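Local coordinates for giding protein-mglB (Thermus thermophilus, PDB 1J3W) that probably acts as a guanine-nucleotide exchange factor and molecular adaptor of the Roadblock/LC7 family, with a presumed role in gliding motility, at residues 29-34 and 44-49; 92-97 and 104-109; 33-38 and 61-66. One frame throughout, in Å; residues are numbered along the deposited sequence.

Interaction 1. Residues 29-34 and 44-49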
loop_
_atom_site.group_PDB
_atom_site.type_symbol
_atom_site.label_atom_id
_atom_site.label_comp_id
_atom_site.label_asym_id
_atom_site.label_seq_id
_atom_site.Cartn_x
_atom_site.Cartn_y
_atom_site.Cartn_z
ATOM N N ALA B 29 -23.294 -11.215 -9.814
ATOM C CA ALA B 29 -22.628 -10.073 -9.187
ATOM C C ALA B 29 -23.420 -8.780 -9.371
ATOM O O ALA B 29 -24.269 -8.676 -10.259
ATOM C CB ALA B 29 -21.221 -9.898 -9.757
ATOM N N ARG B 30 -23.121 -7.793 -8.531
ATOM C CA ARG B 30 -23.794 -6.503 -8.586
ATOM C C ARG B 30 -23.195 -5.556 -9.610
ATOM O O ARG B 30 -23.912 -4.961 -10.415
ATOM C CB ARG B 30 -23.728 -5.794 -7.230
ATOM C CG ARG B 30 -24.527 -6.412 -6.108
ATOM C CD ARG B 30 -24.551 -5.446 -4.924
ATOM N NE ARG B 30 -25.363 -5.939 -3.817
ATOM C CZ ARG B 30 -25.712 -5.203 -2.768
ATOM N NH1 ARG B 30 -25.326 -3.936 -2.686
ATOM N NH2 ARG B 30 -26.432 -5.740 -1.791
ATOM N N TYR B 31 -21.875 -5.402 -9.563
ATOM C CA TYR B 31 -21.205 -4.458 -10.447
ATOM C C TYR B 31 -19.970 -5.062 -11.083
ATOM O O TYR B 31 -19.257 -5.852 -10.456
ATOM C CB TYR B 31 -20.809 -3.201 -9.651
ATOM C CG TYR B 31 -21.872 -2.729 -8.676
ATOM C CD1 TYR B 31 -23.140 -2.357 -9.123
ATOM C CD2 TYR B 31 -21.626 -2.705 -7.301
ATOM C CE1 TYR B 31 -24.141 -1.987 -8.228
ATOM C CE2 TYR B 31 -22.624 -2.333 -6.395
ATOM C CZ TYR B 31 -23.877 -1.981 -6.869
ATOM O OH TYR B 31 -24.874 -1.645 -5.979
ATOM N N ALA B 32 -19.720 -4.680 -12.328
ATOM C CA ALA B 32 -18.563 -5.170 -13.068
ATOM C C ALA B 32 -17.860 -3.991 -13.716
ATOM O O ALA B 32 -18.499 -3.144 -14.340
ATOM C CB ALA B 32 -19.003 -6.163 -14.128
ATOM N N LEU B 33 -16.543 -3.926 -13.570
ATOM C CA LEU B 33 -15.790 -2.827 -14.156
ATOM C C LEU B 33 -14.470 -3.277 -14.733
ATOM O O LEU B 33 -13.886 -4.264 -14.282
ATOM C CB LEU B 33 -15.450 -1.760 -13.111
ATOM C CG LEU B 33 -16.437 -1.168 -12.118
ATOM C CD1 LEU B 33 -16.648 -2.138 -10.960
ATOM C CD2 LEU B 33 -15.857 0.144 -11.591
ATOM N N LEU B 34 -14.010 -2.545 -15.741
ATOM C CA LEU B 34 -12.703 -2.737 -16.250
ATOM C C LEU B 34 -12.011 -1.442 -16.019
ATOM O O LEU B 34 -12.478 -0.383 -16.409
ATOM C CB LEU B 34 -12.804 -3.006 -17.750
ATOM C CG LEU B 34 -11.429 -3.150 -18.403
ATOM C CD1 LEU B 34 -10.732 -4.451 -18.005
ATOM C CD2 LEU B 34 -11.490 -3.144 -19.929
ATOM N N HIS B 44 -17.896 0.164 -17.407
ATOM C CA HIS B 44 -18.559 -0.388 -16.232
ATOM C C HIS B 44 -20.024 -0.662 -16.512
ATOM O O HIS B 44 -20.666 0.058 -17.276
ATOM C CB HIS B 44 -18.424 0.557 -15.031
ATOM C CG HIS B 44 -19.155 1.853 -15.186
ATOM N ND1 HIS B 44 -20.490 2.001 -14.868
ATOM C CD2 HIS B 44 -18.737 3.064 -15.622
ATOM C CE1 HIS B 44 -20.859 3.247 -15.099
ATOM N NE2 HIS B 44 -19.815 3.914 -15.559
ATOM N N LYS B 45 -20.537 -1.725 -15.902
ATOM C CA LYS B 45 -21.933 -2.108 -16.046
ATOM C C LYS B 45 -22.452 -2.581 -14.701
ATOM O O LYS B 45 -21.705 -3.152 -13.899
ATOM C CB LYS B 45 -22.085 -3.208 -17.100
ATOM C CG LYS B 45 -21.862 -2.691 -18.514
ATOM C CD LYS B 45 -22.923 -1.660 -18.886
ATOM C CE LYS B 45 -22.472 -0.794 -20.052
ATOM N NZ LYS B 45 -23.520 0.191 -20.463
ATOM N N GLU B 46 -23.731 -2.330 -14.451
ATOM C CA GLU B 46 -24.350 -2.708 -13.189
ATOM C C GLU B 46 -25.539 -3.607 -13.443
ATOM O O GLU B 46 -26.217 -3.474 -14.464
ATOM C CB GLU B 46 -24.816 -1.461 -12.432
ATOM C CG GLU B 46 -23.700 -0.480 -12.062
ATOM C CD GLU B 46 -23.192 0.327 -13.245
ATOM O OE1 GLU B 46 -23.999 1.059 -13.864
ATOM O OE2 GLU B 46 -21.986 0.235 -13.552
ATOM N N ALA B 47 -25.792 -4.531 -12.523
ATOM C CA ALA B 47 -26.931 -5.432 -12.668
ATOM C C ALA B 47 -28.207 -4.613 -12.541
ATOM O O ALA B 47 -28.299 -3.729 -11.697
ATOM C CB ALA B 47 -26.891 -6.507 -11.595
ATOM N N LEU B 48 -29.193 -4.916 -13.379
ATOM C CA LEU B 48 -30.451 -4.183 -13.358
ATOM C C LEU B 48 -31.151 -4.227 -12.001
ATOM O O LEU B 48 -31.837 -3.281 -11.619
ATOM C CB LEU B 48 -31.384 -4.734 -14.442
ATOM C CG LEU B 48 -30.885 -4.592 -15.883
ATOM C CD1 LEU B 48 -31.896 -5.210 -16.837
ATOM C CD2 LEU B 48 -30.673 -3.120 -16.211
ATOM N N TRP B 49 -30.958 -5.318 -11.267
ATOM C CA TRP B 49 -31.593 -5.491 -9.967
ATOM C C TRP B 49 -30.855 -4.826 -8.812
ATOM O O TRP B 49 -31.423 -4.602 -7.745
ATOM C CB TRP B 49 -31.732 -6.982 -9.651
ATOM C CG TRP B 49 -30.413 -7.711 -9.578
ATOM C CD1 TRP B 49 -29.795 -8.402 -10.582
ATOM C CD2 TRP B 49 -29.541 -7.791 -8.441
ATOM N NE1 TRP B 49 -28.592 -8.906 -10.141
ATOM C CE2 TRP B 49 -28.413 -8.545 -8.831
ATOM C CE3 TRP B 49 -29.604 -7.296 -7.130
ATOM C CZ2 TRP B 49 -27.356 -8.821 -7.957
ATOM C CZ3 TRP B 49 -28.548 -7.571 -6.258
ATOM C CH2 TRP B 49 -27.440 -8.328 -6.681
HETATM O O HOH W 1 -26.161 -9.865 -11.801
#
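His44 ND1 donates to Glu46 OE2 over 2.7 Å, a nearly straight bond that lies close to the imidazole plane and takes the syn lone pair of the carboxylate. The two residues stand on one face of strand 41-46, and Glu46 bends at chi2 (75°) to swing its carboxylate back to the ring; the negative charge would tend to stabilise a protonated imidazole. Three backbone bonds tie the segments together. Ala32 and Lys45 form a hydrogen-bonded pair, Ala32 N giving to Lys45 O at 3.0 Å and Lys45 N to Ala32 O at 2.9 Å, both nearly along the C=O axis. One step outward, Ala47 N meets Arg30 O at 2.9 Å in the carbonyl plane. Strands 31-36 and 41-46 are the antiparallel beta hairpin at one edge of the chain's Roadblock/LC7 sheet; at its beginning the first strand meets strand 103-109 through a classic beta bulge, Arg30 and Tyr31 both opposite Val108.

On the face where Leu56 of helix 56-69 packs on Leu33, His44 and Glu46, Leu33 CG rests against His44 CB. Glu46 CG comes to 3.5 Å from Tyr31 CD1, the side chains crossing at about a right angle. Arg30 CB lies over the centre of the tyrosine ring, whose hydroxyl is hydrogen-bonded to Pro51 O. Past the strand ends a water bridges the segments, donating to Ala29 O (2.7 Å) and accepting from Trp49 NE1 (3.1 Å). Trp49 has CG between the backbone N and the carbonyl carbon (chi1 61°), which folds the indole back so that Ala47 CB sits against one face near the rim. Arg30 CG touches Trp49 CH2 at 3.5 Å; the extended chain carries the guanidinium, turned perpendicular to the indole, to a salt bridge with Asp110.

Interaction 2. Residues 92-97 and 104-109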
loop_
_atom_site.group_PDB
_atom_site.type_symbol
_atom_site.label_atom_id
_atom_site.label_comp_id
_atom_site.label_asym_id
_atom_site.label_seq_id
_atom_site.Cartn_x
_atom_site.Cartn_y
_atom_site.Cartn_z
ATOM N N MET B 92 -20.633 -8.610 1.611
ATOM C CA MET B 92 -20.031 -8.150 0.364
ATOM C C MET B 92 -18.668 -8.756 0.064
ATOM O O MET B 92 -17.869 -8.993 0.969
ATOM C CB MET B 92 -19.880 -6.629 0.383
ATOM C CG MET B 92 -21.169 -5.853 0.592
ATOM S SD MET B 92 -22.432 -6.259 -0.614
ATOM C CE MET B 92 -21.684 -5.702 -2.099
ATOM N N GLY B 93 -18.414 -8.974 -1.224
ATOM C CA GLY B 93 -17.153 -9.524 -1.680
ATOM C C GLY B 93 -16.625 -8.761 -2.882
ATOM O O GLY B 93 -17.368 -8.055 -3.579
ATOM N N LEU B 94 -15.329 -8.910 -3.124
ATOM C CA LEU B 94 -14.655 -8.244 -4.227
ATOM C C LEU B 94 -13.737 -9.230 -4.935
ATOM O O LEU B 94 -12.945 -9.919 -4.296
ATOM C CB LEU B 94 -13.832 -7.070 -3.681
ATOM C CG LEU B 94 -13.017 -6.208 -4.643
ATOM C CD1 LEU B 94 -13.952 -5.398 -5.517
ATOM C CD2 LEU B 94 -12.111 -5.279 -3.840
ATOM N N TYR B 95 -13.866 -9.307 -6.254
ATOM C CA TYR B 95 -13.036 -10.176 -7.079
ATOM C C TYR B 95 -12.292 -9.279 -8.054
ATOM O O TYR B 95 -12.903 -8.465 -8.746
ATOM C CB TYR B 95 -13.901 -11.157 -7.872
ATOM C CG TYR B 95 -13.136 -11.996 -8.871
ATOM C CD1 TYR B 95 -12.498 -13.168 -8.481
ATOM C CD2 TYR B 95 -13.045 -11.609 -10.210
ATOM C CE1 TYR B 95 -11.788 -13.942 -9.392
ATOM C CE2 TYR B 95 -12.332 -12.378 -11.134
ATOM C CZ TYR B 95 -11.708 -13.541 -10.716
ATOM O OH TYR B 95 -10.986 -14.301 -11.613
ATOM N N VAL B 96 -10.972 -9.419 -8.097
ATOM C CA VAL B 96 -10.152 -8.639 -9.010
ATOM C C VAL B 96 -9.216 -9.586 -9.747
ATOM O O VAL B 96 -8.581 -10.445 -9.134
ATOM C CB VAL B 96 -9.312 -7.589 -8.257
ATOM C CG1 VAL B 96 -8.484 -6.776 -9.242
ATOM C CG2 VAL B 96 -10.222 -6.677 -7.454
ATOM N N ASP B 97 -9.134 -9.441 -11.065
ATOM C CA ASP B 97 -8.258 -10.294 -11.852
ATOM C C ASP B 97 -7.633 -9.466 -12.964
ATOM O O ASP B 97 -8.259 -8.556 -13.505
ATOM C CB ASP B 97 -9.049 -11.472 -12.434
ATOM C CG ASP B 97 -8.150 -12.553 -13.024
ATOM O OD1 ASP B 97 -6.970 -12.651 -12.623
ATOM O OD2 ASP B 97 -8.633 -13.320 -13.879
ATOM N N LEU B 104 -7.498 -4.193 -15.152
ATOM C CA LEU B 104 -8.014 -5.088 -14.126
ATOM C C LEU B 104 -9.522 -5.229 -14.232
ATOM O O LEU B 104 -10.225 -4.243 -14.460
ATOM C CB LEU B 104 -7.700 -4.527 -12.737
ATOM C CG LEU B 104 -6.236 -4.300 -12.349
ATOM C CD1 LEU B 104 -6.151 -3.435 -11.101
ATOM C CD2 LEU B 104 -5.562 -5.637 -12.123
ATOM N N LEU B 105 -10.007 -6.455 -14.070
ATOM C CA LEU B 105 -11.440 -6.723 -14.064
ATOM C C LEU B 105 -11.837 -6.693 -12.593
ATOM O O LEU B 105 -11.168 -7.304 -11.760
ATOM C CB LEU B 105 -11.754 -8.112 -14.619
ATOM C CG LEU B 105 -13.184 -8.578 -14.299
ATOM C CD1 LEU B 105 -14.203 -7.730 -15.059
ATOM C CD2 LEU B 105 -13.329 -10.040 -14.650
ATOM N N VAL B 106 -12.910 -5.983 -12.277
ATOM C CA VAL B 106 -13.389 -5.881 -10.903
ATOM C C VAL B 106 -14.855 -6.306 -10.826
ATOM O O VAL B 106 -15.681 -5.832 -11.598
ATOM C CB VAL B 106 -13.295 -4.428 -10.381
ATOM C CG1 VAL B 106 -13.794 -4.357 -8.939
ATOM C CG2 VAL B 106 -11.852 -3.923 -10.484
ATOM N N LEU B 107 -15.165 -7.226 -9.916
ATOM C CA LEU B 107 -16.546 -7.656 -9.716
ATOM C C LEU B 107 -16.884 -7.455 -8.250
ATOM O O LEU B 107 -16.142 -7.890 -7.370
ATOM C CB LEU B 107 -16.740 -9.134 -10.067
ATOM C CG LEU B 107 -16.506 -9.560 -11.517
ATOM C CD1 LEU B 107 -16.718 -11.066 -11.661
ATOM C CD2 LEU B 107 -17.472 -8.809 -12.431
ATOM N N VAL B 108 -17.990 -6.768 -7.991
ATOM C CA VAL B 108 -18.462 -6.544 -6.628
ATOM C C VAL B 108 -19.693 -7.428 -6.508
ATOM O O VAL B 108 -20.593 -7.366 -7.354
ATOM C CB VAL B 108 -18.862 -5.078 -6.396
ATOM C CG1 VAL B 108 -19.506 -4.927 -5.017
ATOM C CG2 VAL B 108 -17.635 -4.185 -6.515
ATOM N N PHE B 109 -19.740 -8.248 -5.465
ATOM C CA PHE B 109 -20.860 -9.165 -5.318
ATOM C C PHE B 109 -21.319 -9.310 -3.882
ATOM O O PHE B 109 -20.621 -8.905 -2.952
ATOM C CB PHE B 109 -20.466 -10.537 -5.894
ATOM C CG PHE B 109 -19.272 -11.177 -5.215
ATOM C CD1 PHE B 109 -19.446 -12.052 -4.145
ATOM C CD2 PHE B 109 -17.973 -10.907 -5.651
ATOM C CE1 PHE B 109 -18.343 -12.648 -3.517
ATOM C CE2 PHE B 109 -16.867 -11.496 -5.032
ATOM C CZ PHE B 109 -17.050 -12.366 -3.966
#
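Strands 93-97 and 104-109 run antiparallel, their axes 4.8 Å apart at closest approach and 166° between their directions, joined by paired N-H...O=C bonds at Gly93-Phe109, Tyr95-Leu107 and Asp97-Leu105, of which only Phe109 N to Gly93 O (3.0 Å) comes from above the carbonyl plane. At that same end the Phe109 ring, its CG in the crowded position between backbone N and carbonyl carbon (chi1 60°), folds across the neighbouring strand. It lies directly on the Gly93 backbone, CA meeting the ring over its face in a CH-pi contact, 3.8 Å from the centroid. The ring edge meets Tyr95 N, and Phe109 CE2 lies 4.1 Å from Tyr95 CB. Tyr95 and Leu107 lie side by side, pointing the same way; Val118 of helix 115-135 packs on the tyrosine, and Leu105 CD2 meets its ring at the edge.

On the other face Leu94 CD1 touches both Val106 CG1 (3.6 Å) and Val108 CG2 (4.0 Å). Met92, bent at chi2 and chi3, curls its CE back to Val108 CG1 at 3.7 Å. Val63 of helix 56-69 covers Val96 and Val106; Leu73 of the second subunit packs on Leu94, and its Leu77 on Met92 and Val108. The hairpin is thus bonded through its backbone, with apolar packing across the strands and polar ends satisfied outside the pair, Tyr95 OH at Glu84 and the Asp97 carboxylate at Ser126 and Lys123.

Interaction 3. Residues 33-38 and 61-66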
loop_
_atom_site.group_PDB
_atom_site.type_symbol
_atom_site.label_atom_id
_atom_site.label_comp_id
_atom_site.label_asym_id
_atom_site.label_seq_id
_atom_site.Cartn_x
_atom_site.Cartn_y
_atom_site.Cartn_z
ATOM N N LEU B 33 -16.543 -3.926 -13.570
ATOM C CA LEU B 33 -15.790 -2.827 -14.156
ATOM C C LEU B 33 -14.470 -3.277 -14.733
ATOM O O LEU B 33 -13.886 -4.264 -14.282
ATOM C CB LEU B 33 -15.450 -1.760 -13.111
ATOM C CG LEU B 33 -16.437 -1.168 -12.118
ATOM C CD1 LEU B 33 -16.648 -2.138 -10.960
ATOM C CD2 LEU B 33 -15.857 0.144 -11.591
ATOM N N LEU B 34 -14.010 -2.545 -15.741
ATOM C CA LEU B 34 -12.703 -2.737 -16.250
ATOM C C LEU B 34 -12.011 -1.442 -16.019
ATOM O O LEU B 34 -12.478 -0.383 -16.409
ATOM C CB LEU B 34 -12.804 -3.006 -17.750
ATOM C CG LEU B 34 -11.429 -3.150 -18.403
ATOM C CD1 LEU B 34 -10.732 -4.451 -18.005
ATOM C CD2 LEU B 34 -11.490 -3.144 -19.929
ATOM N N ILE B 35 -10.911 -1.495 -15.279
ATOM C CA ILE B 35 -10.186 -0.283 -14.916
ATOM C C ILE B 35 -8.727 -0.432 -15.309
ATOM O O ILE B 35 -8.247 -1.543 -15.506
ATOM C CB ILE B 35 -10.270 -0.018 -13.391
ATOM C CG1 ILE B 35 -9.453 -1.060 -12.616
ATOM C CG2 ILE B 35 -11.729 -0.089 -12.937
ATOM C CD1 ILE B 35 -9.408 -0.808 -11.120
ATOM N N ASP B 36 -8.017 0.680 -15.454
ATOM C CA ASP B 36 -6.611 0.553 -15.792
ATOM C C ASP B 36 -5.850 0.518 -14.481
ATOM O O ASP B 36 -6.402 0.837 -13.426
ATOM C CB ASP B 36 -6.130 1.689 -16.719
ATOM C CG ASP B 36 -6.042 3.047 -16.037
ATOM O OD1 ASP B 36 -5.690 4.014 -16.745
ATOM O OD2 ASP B 36 -6.311 3.171 -14.829
ATOM N N ARG B 37 -4.587 0.115 -14.526
ATOM C CA ARG B 37 -3.824 0.022 -13.294
ATOM C C ARG B 37 -3.592 1.367 -12.605
ATOM O O ARG B 37 -3.052 1.420 -11.501
ATOM C CB ARG B 37 -2.505 -0.710 -13.559
ATOM C CG ARG B 37 -2.718 -2.112 -14.139
ATOM C CD ARG B 37 -1.431 -2.926 -14.130
ATOM N NE ARG B 37 -0.956 -3.142 -12.769
ATOM C CZ ARG B 37 -1.214 -4.222 -12.037
ATOM N NH1 ARG B 37 -1.944 -5.212 -12.529
ATOM N NH2 ARG B 37 -0.750 -4.305 -10.799
ATOM N N LYS B 38 -4.012 2.454 -13.250
ATOM C CA LYS B 38 -3.875 3.787 -12.671
ATOM C C LYS B 38 -5.149 4.210 -11.935
ATOM O O LYS B 38 -5.181 5.257 -11.287
ATOM C CB LYS B 38 -3.558 4.824 -13.754
ATOM C CG LYS B 38 -2.225 4.631 -14.456
ATOM C CD LYS B 38 -1.980 5.760 -15.448
ATOM C CE LYS B 38 -0.708 5.537 -16.247
ATOM N NZ LYS B 38 -0.470 6.644 -17.214
ATOM N N THR B 61 -10.206 3.633 -7.787
ATOM C CA THR B 61 -8.996 4.211 -7.217
ATOM C C THR B 61 -8.452 3.305 -6.116
ATOM O O THR B 61 -7.255 3.017 -6.076
ATOM C CB THR B 61 -9.274 5.598 -6.626
ATOM O OG1 THR B 61 -9.722 6.474 -7.665
ATOM C CG2 THR B 61 -8.009 6.175 -6.008
ATOM N N LEU B 62 -9.334 2.851 -5.230
ATOM C CA LEU B 62 -8.919 1.978 -4.136
ATOM C C LEU B 62 -8.400 0.641 -4.653
ATOM O O LEU B 62 -7.438 0.096 -4.114
ATOM C CB LEU B 62 -10.077 1.747 -3.165
ATOM C CG LEU B 62 -10.538 2.985 -2.393
ATOM C CD1 LEU B 62 -11.759 2.648 -1.567
ATOM C CD2 LEU B 62 -9.414 3.485 -1.491
ATOM N N VAL B 63 -9.037 0.097 -5.686
ATOM C CA VAL B 63 -8.565 -1.165 -6.241
ATOM C C VAL B 63 -7.177 -0.964 -6.844
ATOM O O VAL B 63 -6.300 -1.813 -6.683
ATOM C CB VAL B 63 -9.542 -1.706 -7.309
ATOM C CG1 VAL B 63 -8.921 -2.879 -8.054
ATOM C CG2 VAL B 63 -10.831 -2.138 -6.635
ATOM N N ALA B 64 -6.973 0.173 -7.507
ATOM C CA ALA B 64 -5.682 0.488 -8.114
ATOM C C ALA B 64 -4.625 0.674 -7.025
ATOM O O ALA B 64 -3.492 0.206 -7.161
ATOM C CB ALA B 64 -5.796 1.759 -8.955
ATOM N N GLY B 65 -5.001 1.359 -5.950
ATOM C CA GLY B 65 -4.074 1.568 -4.852
ATOM C C GLY B 65 -3.659 0.226 -4.272
ATOM O O GLY B 65 -2.486 -0.000 -3.976
ATOM N N ASN B 66 -4.629 -0.672 -4.115
ATOM C CA ASN B 66 -4.371 -2.002 -3.571
ATOM C C ASN B 66 -3.441 -2.804 -4.475
ATOM O O ASN B 66 -2.521 -3.477 -3.997
ATOM C CB ASN B 66 -5.688 -2.765 -3.409
ATOM C CG ASN B 66 -5.486 -4.185 -2.916
ATOM O OD1 ASN B 66 -5.219 -4.410 -1.742
ATOM N ND2 ASN B 66 -5.606 -5.150 -3.821
HETATM O O HOH W 2 -1.983 0.079 -9.496
#
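The close part of this contact is a methyl-to-methyl touch between the end of strand 31-36 and helix 56-69: Ile35 CD1 sits 3.7 Å from Val63 CG1 and 3.9 Å from Val63 CB. Ile35 places CG1 in the crowded position between the backbone N and the carbonyl carbon (chi1 70°), and with chi2 extended (176°) CD1 reaches straight toward the helix, where it crosses the valine obliquely. Val106 and Val96 back Val63, and Ala60 lies against Ile35, so this end is closed in by carbon. One residue on, Ala64 aims its CB at the turn that follows the strand and packs there against backbone, Arg37 O at 3.8 Å and Lys38 C at 3.9 Å.

The loose side is the water-bridged rim beside that alanine. No direct hydrogen bond joins the segments; a water spans them instead, donating to Arg37 O at 2.6 Å and to Ala64 O at 2.8 Å, so two carbonyls that could not bond to each other share one partner. Arg37 and Lys38 both start away from the helix. The turn is held from within by Asp36, whose OD2 accepts from Phe40 N and, weakly, from Lys38 N at 2.9 Å.

In this assembly Leu73 of the second subunit packs on Leu62 and Val63, and Thr61 of the third subunit meets Leu62. Helix 56-69 on one face of the five-stranded antiparallel sheet, with helices 10-27 and 115-135 on the other, is the Roadblock/LC7 architecture.

Overall arrangement
Strand 31-36 joins the three contacts: it pairs with 41-46 in interaction 1, brings the isoleucine of interaction 3 and leads into its turn, and lies beside strand 103-109 of interaction 2, with Leu33 O to Val106 N and Ile35 O to Leu104 N as probable hydrogen bonds between them. Interaction 2 is the buried centre of the sheet, with the most backbone bonds and apolar packing on both faces, its polar ends met elsewhere. Interaction 1, at the sheet's outer strand, is partly exposed and adds a histidine-carboxylate pair, a water and a tryptophan. Interaction 3 is smaller and buried, sheet against helix rather than strand against strand, and relies on methyl packing and one water.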